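Local coordinates for Ice-binding protein (Flavobacteriaceae bacterium, PDB 5UYT), which probably binds ice through right-handed beta-helical domains, acting as an antifreeze protein of an Antarctic bacterium, at residues 373-378 with 391-396; 382-387 with 403-408; 146-151 with 160-165. One frame throughout, in Å; residues are numbered along the deposited sequence.

Contact 1: 373-378 with 391-396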
loop_
_atom_site.group_PDB
_atom_site.type_symbol
_atom_site.label_atom_id
_atom_site.label_comp_id
_atom_site.label_asym_id
_atom_site.label_seq_id
_atom_site.Cartn_x
_atom_site.Cartn_y
_atom_site.Cartn_z
ATOM N N LEU A 373 -0.514 9.468 19.848
ATOM C CA LEU A 373 0.450 8.402 19.476
ATOM C C LEU A 373 0.730 7.616 20.736
ATOM O O LEU A 373 1.222 8.192 21.714
ATOM C CB LEU A 373 1.753 8.992 18.876
ATOM C CG LEU A 373 1.468 9.833 17.607
ATOM C CD1 LEU A 373 2.822 10.268 17.078
ATOM C CD2 LEU A 373 0.709 9.021 16.533
ATOM N N ASN A 374 0.293 6.355 20.773
ATOM C CA ASN A 374 0.361 5.551 22.025
ATOM C C ASN A 374 1.802 5.081 22.325
ATOM O O ASN A 374 2.677 5.184 21.454
ATOM C CB ASN A 374 -0.601 4.360 21.875
ATOM C CG ASN A 374 -1.251 3.964 23.178
ATOM O OD1 ASN A 374 -0.730 4.245 24.259
ATOM N ND2 ASN A 374 -2.389 3.255 23.085
ATOM N N ASP A 375 2.051 4.587 23.557
ATOM C CA ASP A 375 3.418 4.300 24.046
ATOM C C ASP A 375 4.226 3.479 23.032
ATOM O O ASP A 375 3.744 2.467 22.502
ATOM C CB ASP A 375 3.418 3.477 25.338
ATOM C CG ASP A 375 2.563 4.070 26.472
ATOM O OD1 ASP A 375 1.759 5.002 26.275
ATOM O OD2 ASP A 375 2.714 3.530 27.601
ATOM N N TYR A 376 5.467 3.881 22.818
ATOM C CA TYR A 376 6.429 3.103 22.007
ATOM C C TYR A 376 6.007 2.953 20.548
ATOM O O TYR A 376 6.481 2.068 19.834
ATOM C CB TYR A 376 6.841 1.760 22.712
ATOM C CG TYR A 376 7.618 2.076 23.945
ATOM C CD1 TYR A 376 8.948 2.459 23.843
ATOM C CD2 TYR A 376 6.985 2.146 25.196
ATOM C CE1 TYR A 376 9.673 2.819 24.964
ATOM C CE2 TYR A 376 7.709 2.521 26.347
ATOM C CZ TYR A 376 9.031 2.882 26.203
ATOM O OH TYR A 376 9.763 3.269 27.318
ATOM N N THR A 377 5.189 3.875 20.081
ATOM C CA THR A 377 4.892 3.952 18.631
ATOM C C THR A 377 6.094 4.524 17.862
ATOM O O THR A 377 6.782 5.403 18.368
ATOM C CB THR A 377 3.632 4.778 18.417
ATOM O OG1 THR A 377 2.527 3.999 18.944
ATOM C CG2 THR A 377 3.421 5.109 16.935
ATOM N N LYS A 378 6.377 3.947 16.695
ATOM C CA LYS A 378 7.464 4.418 15.835
ATOM C C LYS A 378 6.772 5.078 14.657
ATOM O O LYS A 378 6.300 4.388 13.721
ATOM C CB LYS A 378 8.390 3.262 15.391
ATOM C CG LYS A 378 9.138 2.654 16.579
ATOM C CD LYS A 378 10.086 1.535 16.167
ATOM C CE LYS A 378 10.977 1.184 17.367
ATOM N NZ LYS A 378 11.792 0.004 17.000
ATOM N N ILE A 391 -1.483 14.189 22.009
ATOM C CA ILE A 391 -0.722 13.509 23.072
ATOM C C ILE A 391 0.292 12.594 22.419
ATOM O O ILE A 391 -0.070 11.789 21.542
ATOM C CB ILE A 391 -1.639 12.658 23.977
ATOM C CG1 ILE A 391 -2.697 13.538 24.612
ATOM C CG2 ILE A 391 -0.806 11.923 25.058
ATOM C CD1 ILE A 391 -3.761 12.740 25.366
ATOM N N ILE A 392 1.552 12.701 22.834
ATOM C CA ILE A 392 2.589 11.808 22.324
ATOM C C ILE A 392 3.181 11.120 23.545
ATOM O O ILE A 392 3.819 11.752 24.406
ATOM C CB ILE A 392 3.685 12.525 21.524
ATOM C CG1 ILE A 392 3.080 13.546 20.546
ATOM C CG2 ILE A 392 4.526 11.475 20.781
ATOM C CD1 ILE A 392 4.094 14.325 19.745
ATOM N N ASN A 393 2.878 9.827 23.642
ATOM C CA ASN A 393 3.121 9.057 24.882
ATOM C C ASN A 393 4.518 8.511 25.039
ATOM O O ASN A 393 5.339 8.591 24.122
ATOM C CB ASN A 393 2.062 7.902 24.956
ATOM C CG ASN A 393 0.661 8.415 25.318
ATOM O OD1 ASN A 393 0.409 8.806 26.485
ATOM N ND2 ASN A 393 -0.246 8.471 24.322
ATOM N N THR A 394 4.789 7.974 26.229
ATOM C CA THR A 394 6.118 7.501 26.585
ATOM C C THR A 394 6.810 6.702 25.471
ATOM O O THR A 394 6.260 5.727 24.979
ATOM C CB THR A 394 5.986 6.573 27.789
ATOM O OG1 THR A 394 5.399 7.325 28.883
ATOM C CG2 THR A 394 7.388 6.034 28.212
ATOM N N GLY A 395 8.031 7.100 25.116
ATOM C CA GLY A 395 8.867 6.236 24.329
ATOM C C GLY A 395 8.612 6.357 22.833
ATOM O O GLY A 395 9.314 5.721 22.054
ATOM N N VAL A 396 7.640 7.179 22.429
ATOM C CA VAL A 396 7.360 7.344 20.992
ATOM C C VAL A 396 8.618 7.877 20.293
ATOM O O VAL A 396 9.316 8.759 20.862
ATOM C CB VAL A 396 6.165 8.296 20.790
ATOM C CG1 VAL A 396 6.095 8.753 19.311
ATOM C CG2 VAL A 396 4.865 7.581 21.149
HETATM O O HOH W 1 9.237 3.958 19.931
#
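L373 pairs with I392 in parallel register, L373 N donating to I391 O and N393 N to L373 O, and just beyond this bridge both segments bend through type II beta turns, N374 to T377 and N393 to V396, stacked as successive coils of a right-handed beta-helix. The side chain of N393 adds a second grip on L373 O: ND2 donates to it from above the carbonyl plane at 3.0 Å, while the backbone N of the same residue comes nearly along the C=O axis. With CG beside that backbone N (chi1 -74°), the amide carbon of N393 is also brought near L373 O. N393 CB lies 3.2 Å from D375 OD1, where the two side chains cross obliquely. Within the stacked turns, Y376 N donates to T394 O at 3.0 Å. The Y376 ring lies over the N393-V396 turn, with T394 O and G395 CA on one face, each offset toward the rim. G395 CA is 3.9 Å from the ring centroid, a CH-pi contact; a side chain at this glycine would collide with Y376 CE1. On the inner side, V396 CG2 packs 4.1 Å from L373 CB and also meets T377 CB. Within the N374-T377 turn, T377 OG1 and T377 N reach N374 O from the same face of its plane, and T377 OG1 is also hydrogen-bonded to T346 OG1 of the preceding coil. A water bridges the two segments, donating to T377 O and, at 2.8 Å, to G395 O.

Contact 2: 382-387 with 403-408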
loop_
_atom_site.group_PDB
_atom_site.type_symbol
_atom_site.label_atom_id
_atom_site.label_comp_id
_atom_site.label_asym_id
_atom_site.label_seq_id
_atom_site.Cartn_x
_atom_site.Cartn_y
_atom_site.Cartn_z
ATOM N N SER A 382 5.289 13.754 8.337
ATOM C CA SER A 382 4.867 15.015 8.953
ATOM C C SER A 382 3.352 14.963 9.199
ATOM O O SER A 382 2.568 14.857 8.249
ATOM C CB SER A 382 5.208 16.177 8.012
ATOM O OG SER A 382 6.607 16.319 7.913
ATOM N N VAL A 383 2.960 15.025 10.474
ATOM C CA VAL A 383 1.550 14.943 10.835
ATOM C C VAL A 383 1.106 16.377 11.044
ATOM O O VAL A 383 1.730 17.143 11.793
ATOM C CB VAL A 383 1.310 14.214 12.177
ATOM C CG1 VAL A 383 -0.197 14.188 12.472
ATOM C CG2 VAL A 383 1.882 12.826 12.153
ATOM N N ILE A 384 0.023 16.743 10.365
ATOM C CA ILE A 384 -0.568 18.052 10.585
ATOM C C ILE A 384 -1.994 17.854 11.005
ATOM O O ILE A 384 -2.860 17.544 10.173
ATOM C CB ILE A 384 -0.549 18.908 9.333
ATOM C CG1 ILE A 384 0.861 18.955 8.742
ATOM C CG2 ILE A 384 -1.065 20.311 9.684
ATOM C CD1 ILE A 384 0.985 19.940 7.605
ATOM N N GLY A 385 -2.209 18.030 12.302
ATOM C CA GLY A 385 -3.509 17.892 12.919
ATOM C C GLY A 385 -4.220 19.230 12.880
ATOM O O GLY A 385 -3.615 20.280 12.595
ATOM N N ASN A 386 -5.520 19.178 13.162
ATOM C CA ASN A 386 -6.391 20.341 13.044
ATOM C C ASN A 386 -7.457 20.270 14.119
ATOM O O ASN A 386 -8.204 19.277 14.180
ATOM C CB ASN A 386 -7.075 20.344 11.672
ATOM C CG ASN A 386 -7.976 21.552 11.456
ATOM O OD1 ASN A 386 -9.158 21.397 11.105
ATOM N ND2 ASN A 386 -7.426 22.753 11.609
ATOM N N ASN A 387 -7.539 21.310 14.938
ATOM C CA ASN A 387 -8.527 21.420 16.001
ATOM C C ASN A 387 -8.656 20.166 16.859
ATOM O O ASN A 387 -9.668 19.469 16.819
ATOM C CB ASN A 387 -9.876 21.849 15.409
ATOM C CG ASN A 387 -9.789 23.199 14.743
ATOM O OD1 ASN A 387 -8.994 24.048 15.156
ATOM N ND2 ASN A 387 -10.567 23.400 13.696
ATOM N N LEU A 403 2.530 18.385 14.275
ATOM C CA LEU A 403 2.132 19.773 14.203
ATOM C C LEU A 403 0.620 19.797 14.416
ATOM O O LEU A 403 -0.046 18.846 14.045
ATOM C CB LEU A 403 2.449 20.370 12.805
ATOM C CG LEU A 403 3.842 19.974 12.256
ATOM C CD1 LEU A 403 3.949 20.442 10.828
ATOM C CD2 LEU A 403 4.912 20.697 13.061
ATOM N N SER A 404 0.092 20.848 15.031
ATOM C CA SER A 404 -1.359 21.031 15.055
ATOM C C SER A 404 -1.648 22.479 14.815
ATOM O O SER A 404 -1.000 23.364 15.409
ATOM C CB SER A 404 -2.024 20.638 16.390
ATOM O OG SER A 404 -3.442 20.880 16.267
ATOM N N THR A 405 -2.645 22.724 13.980
ATOM C CA THR A 405 -3.071 24.090 13.707
ATOM C C THR A 405 -3.660 24.720 14.946
ATOM O O THR A 405 -3.619 25.962 15.131
ATOM C CB THR A 405 -4.139 24.125 12.615
ATOM O OG1 THR A 405 -5.295 23.413 13.077
ATOM C CG2 THR A 405 -3.613 23.544 11.338
ATOM N N SER A 406 -4.286 23.890 15.763
ATOM C CA SER A 406 -4.984 24.365 16.934
ATOM C C SER A 406 -5.180 23.227 17.918
ATOM O O SER A 406 -5.734 22.185 17.598
ATOM C CB SER A 406 -6.327 24.984 16.571
ATOM O OG SER A 406 -6.854 25.541 17.740
ATOM N N GLY A 407 -4.719 23.427 19.136
ATOM C CA GLY A 407 -4.802 22.357 20.083
ATOM C C GLY A 407 -3.526 22.289 20.863
ATOM O O GLY A 407 -2.423 22.449 20.320
ATOM N N GLY A 408 -3.681 22.026 22.144
ATOM C CA GLY A 408 -2.520 21.817 22.998
ATOM C C GLY A 408 -1.802 20.531 22.660
ATOM O O GLY A 408 -2.370 19.622 22.022
#
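T405 turns OG1 between its own backbone N and carbonyl carbon (chi1 63°), bringing that oxygen within 3.3 Å of N386 CA across the contact, while its CG2, beside the backbone N, comes 3.5 Å from G385 O. In I384 it is CG1 that lies beside the backbone N (chi1 -52°), and it meets L403 CD1 at 4.0 Å where the two side chains cross on one face of the parallel pair. Both residues also touch L279 of helix 270-288, so this face is the one the helix covers. Three backbone bonds knit the strands: L403 N donates to V383 O, and G385 N to L403 O and T405 N to G385 O flank S404 and make the last bridge, G385 with S404. On the face opposite I384 and L403, S404 OG stands 3.7 Å from G385 O and accepts from S406 N at 3.2 Å, forming an ST turn that bends the chain as it leaves the strand. An alanine in place of S404 would probably leave S406 N without this acceptor and set the turn freer to shift. At the turn, N387 OD1 approaches S406 CB at 3.2 Å; the two segments still run side by side here, N387 lying against S406. S406 also touches N230, and G407 O accepts from S228 OG. Equivalent strands of successive coils, stacked in parallel register with a long helix packed along one face, are the hallmark of the ice-binding protein beta-solenoid.

Contact 3: 146-151 with 160-165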
loop_
_atom_site.group_PDB
_atom_site.type_symbol
_atom_site.label_atom_id
_atom_site.label_comp_id
_atom_site.label_asym_id
_atom_site.label_seq_id
_atom_site.Cartn_x
_atom_site.Cartn_y
_atom_site.Cartn_z
ATOM N N VAL A 146 4.553 -13.471 -16.717
ATOM C CA VAL A 146 3.991 -14.831 -16.560
ATOM C C VAL A 146 2.464 -14.822 -16.712
ATOM O O VAL A 146 1.767 -13.993 -16.110
ATOM C CB VAL A 146 4.386 -15.456 -15.201
ATOM C CG1 VAL A 146 3.757 -16.832 -15.050
ATOM C CG2 VAL A 146 5.917 -15.491 -15.069
ATOM N N PHE A 147 1.947 -15.743 -17.535
ATOM C CA PHE A 147 0.514 -15.832 -17.801
ATOM C C PHE A 147 0.068 -17.283 -17.715
ATOM O O PHE A 147 0.776 -18.191 -18.194
ATOM C CB PHE A 147 0.199 -15.331 -19.223
ATOM C CG PHE A 147 0.556 -13.879 -19.460
ATOM C CD1 PHE A 147 -0.425 -12.893 -19.393
ATOM C CD2 PHE A 147 1.861 -13.503 -19.775
ATOM C CE1 PHE A 147 -0.101 -11.552 -19.602
ATOM C CE2 PHE A 147 2.192 -12.170 -19.992
ATOM C CZ PHE A 147 1.208 -11.187 -19.911
ATOM N N TRP A 148 -1.124 -17.488 -17.159
ATOM C CA TRP A 148 -1.771 -18.807 -17.144
ATOM C C TRP A 148 -3.137 -18.664 -17.803
ATOM O O TRP A 148 -4.005 -17.955 -17.280
ATOM C CB TRP A 148 -1.921 -19.326 -15.693
ATOM C CG TRP A 148 -0.636 -19.308 -14.886
ATOM C CD1 TRP A 148 -0.090 -18.227 -14.240
ATOM C CD2 TRP A 148 0.210 -20.426 -14.574
ATOM N NE1 TRP A 148 1.072 -18.594 -13.594
ATOM C CE2 TRP A 148 1.273 -19.936 -13.769
ATOM C CE3 TRP A 148 0.178 -21.793 -14.898
ATOM C CZ2 TRP A 148 2.300 -20.767 -13.279
ATOM C CZ3 TRP A 148 1.200 -22.622 -14.419
ATOM C CH2 TRP A 148 2.255 -22.099 -13.627
ATOM N N LYS A 149 -3.312 -19.279 -18.978
ATOM C CA LYS A 149 -4.605 -19.271 -19.651
ATOM C C LYS A 149 -5.317 -20.578 -19.329
ATOM O O LYS A 149 -5.017 -21.627 -19.927
ATOM C CB LYS A 149 -4.406 -19.121 -21.154
ATOM C CG LYS A 149 -5.710 -19.043 -21.940
ATOM C CD LYS A 149 -5.528 -19.471 -23.397
ATOM C CE LYS A 149 -5.160 -20.950 -23.554
ATOM N NZ LYS A 149 -5.940 -21.922 -22.716
ATOM N N VAL A 150 -6.262 -20.514 -18.392
ATOM C CA VAL A 150 -6.849 -21.727 -17.804
ATOM C C VAL A 150 -8.298 -21.961 -18.251
ATOM O O VAL A 150 -9.186 -21.148 -17.944
ATOM C CB VAL A 150 -6.785 -21.725 -16.252
ATOM C CG1 VAL A 150 -7.205 -23.096 -15.704
ATOM C CG2 VAL A 150 -5.377 -21.365 -15.754
ATOM N N GLU A 151 -8.533 -23.081 -18.942
ATOM C CA GLU A 151 -9.885 -23.432 -19.422
ATOM C C GLU A 151 -10.603 -24.285 -18.383
ATOM O O GLU A 151 -11.002 -25.435 -18.661
ATOM C CB GLU A 151 -9.831 -24.201 -20.752
ATOM C CG GLU A 151 -8.990 -23.557 -21.842
ATOM C CD GLU A 151 -9.500 -22.196 -22.263
ATOM O OE1 GLU A 151 -10.717 -21.945 -22.129
ATOM O OE2 GLU A 151 -8.664 -21.385 -22.724
ATOM N N THR A 160 -0.249 -21.526 -1.059
ATOM C CA THR A 160 0.387 -21.571 -2.385
ATOM C C THR A 160 1.040 -20.229 -2.708
ATOM O O THR A 160 0.381 -19.180 -2.615
ATOM C CB THR A 160 -0.618 -21.958 -3.497
ATOM O OG1 THR A 160 -1.012 -23.315 -3.287
ATOM C CG2 THR A 160 0.016 -21.828 -4.902
ATOM N N VAL A 161 2.320 -20.257 -3.063
ATOM C CA VAL A 161 3.001 -19.062 -3.570
ATOM C C VAL A 161 2.906 -19.089 -5.094
ATOM O O VAL A 161 3.420 -20.027 -5.750
ATOM C CB VAL A 161 4.459 -19.021 -3.121
ATOM C CG1 VAL A 161 5.191 -17.862 -3.819
ATOM C CG2 VAL A 161 4.526 -18.910 -1.594
ATOM N N MET A 162 2.210 -18.107 -5.657
ATOM C CA MET A 162 1.902 -18.092 -7.091
ATOM C C MET A 162 2.424 -16.818 -7.768
ATOM O O MET A 162 2.497 -15.761 -7.154
ATOM C CB MET A 162 0.384 -18.245 -7.311
ATOM C CG MET A 162 -0.060 -18.464 -8.764
ATOM S SD MET A 162 0.623 -19.978 -9.470
ATOM C CE MET A 162 -0.508 -20.068 -10.874
ATOM N N LYS A 163 2.803 -16.949 -9.044
ATOM C CA LYS A 163 3.307 -15.837 -9.834
ATOM C C LYS A 163 2.544 -15.746 -11.134
ATOM O O LYS A 163 2.254 -16.767 -11.787
ATOM C CB LYS A 163 4.792 -16.014 -10.172
ATOM C CG LYS A 163 5.687 -16.281 -8.974
ATOM C CD LYS A 163 5.811 -15.023 -8.125
ATOM C CE LYS A 163 6.699 -15.283 -6.917
ATOM N NZ LYS A 163 6.625 -14.115 -6.004
ATOM N N GLY A 164 2.236 -14.508 -11.508
ATOM C CA GLY A 164 1.715 -14.222 -12.822
ATOM C C GLY A 164 0.257 -13.865 -12.918
ATOM O O GLY A 164 -0.499 -13.896 -11.946
ATOM N N ASN A 165 -0.139 -13.554 -14.143
ATOM C CA ASN A 165 -1.534 -13.275 -14.452
ATOM C C ASN A 165 -2.326 -14.562 -14.638
ATOM O O ASN A 165 -2.093 -15.272 -15.600
ATOM C CB ASN A 165 -1.550 -12.466 -15.723
ATOM C CG ASN A 165 -0.914 -11.121 -15.529
ATOM O OD1 ASN A 165 -1.290 -10.386 -14.616
ATOM N ND2 ASN A 165 0.072 -10.795 -16.360
#
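W148 reaches across to the corner at G164 with its indole edge, NE1 donating to K163 O at 2.8 Å; the oxygen lies in the ring plane and the bond runs nearly straight. Over one indole face comes the methyl of M162: CE stands 3.5 Å from the centroid of the five-membered ring, 18° off its normal, a CH-pi contact, with SD further out in an oblique Met-aromatic approach. M162 is bent at chi2 (61°), which turns SD out of the extended line of the chain. Beside the indole, W148 N donates to N165 O and N165 N to V146 O, framing the F147-N165 parallel bridge. The F147 ring lies alongside N165, whose ND2 is over a ring face, 3.3 Å from CE1, with ring and amide planes 47° apart.

A second shell holds these groups. F121 of the neighbouring coil stacks on the W148 ring, N165 OD1 accepts from R184 NH1, and K163 NZ forms a salt bridge with E182. The chain turns its corner at G164, where a CB would clash with V146 CG1 and jam against the K163 carbonyl O, so glycine is called for. The buried indole N-H thus finds its acceptor in a main-chain oxygen at the corner, and a hydrogen bond and apolar packing together probably fix the tilt of the W148 ring.

From the N terminus, contact 3 comes first and closes a short loop in the first ice-binding-like range, joining strand 146-150 to the corner that follows strand 161-163. Contacts 1 and 2 belong to the second range, on the opposite side of the chain's centre, with centres about 44 and about 47 Å from that of contact 3. They cross rather than nest: 373-378 is followed by 382-387, then 391-396 pairs back to the first and 403-408 to the second. Each thus spans about one coil, contact 1 stacking turns after strands 371-373 and 390-392, contact 2 joining strands 382-385 and 397-404 on the helix-covered side; the centres of contacts 1 and 2 lie about 16 Å apart.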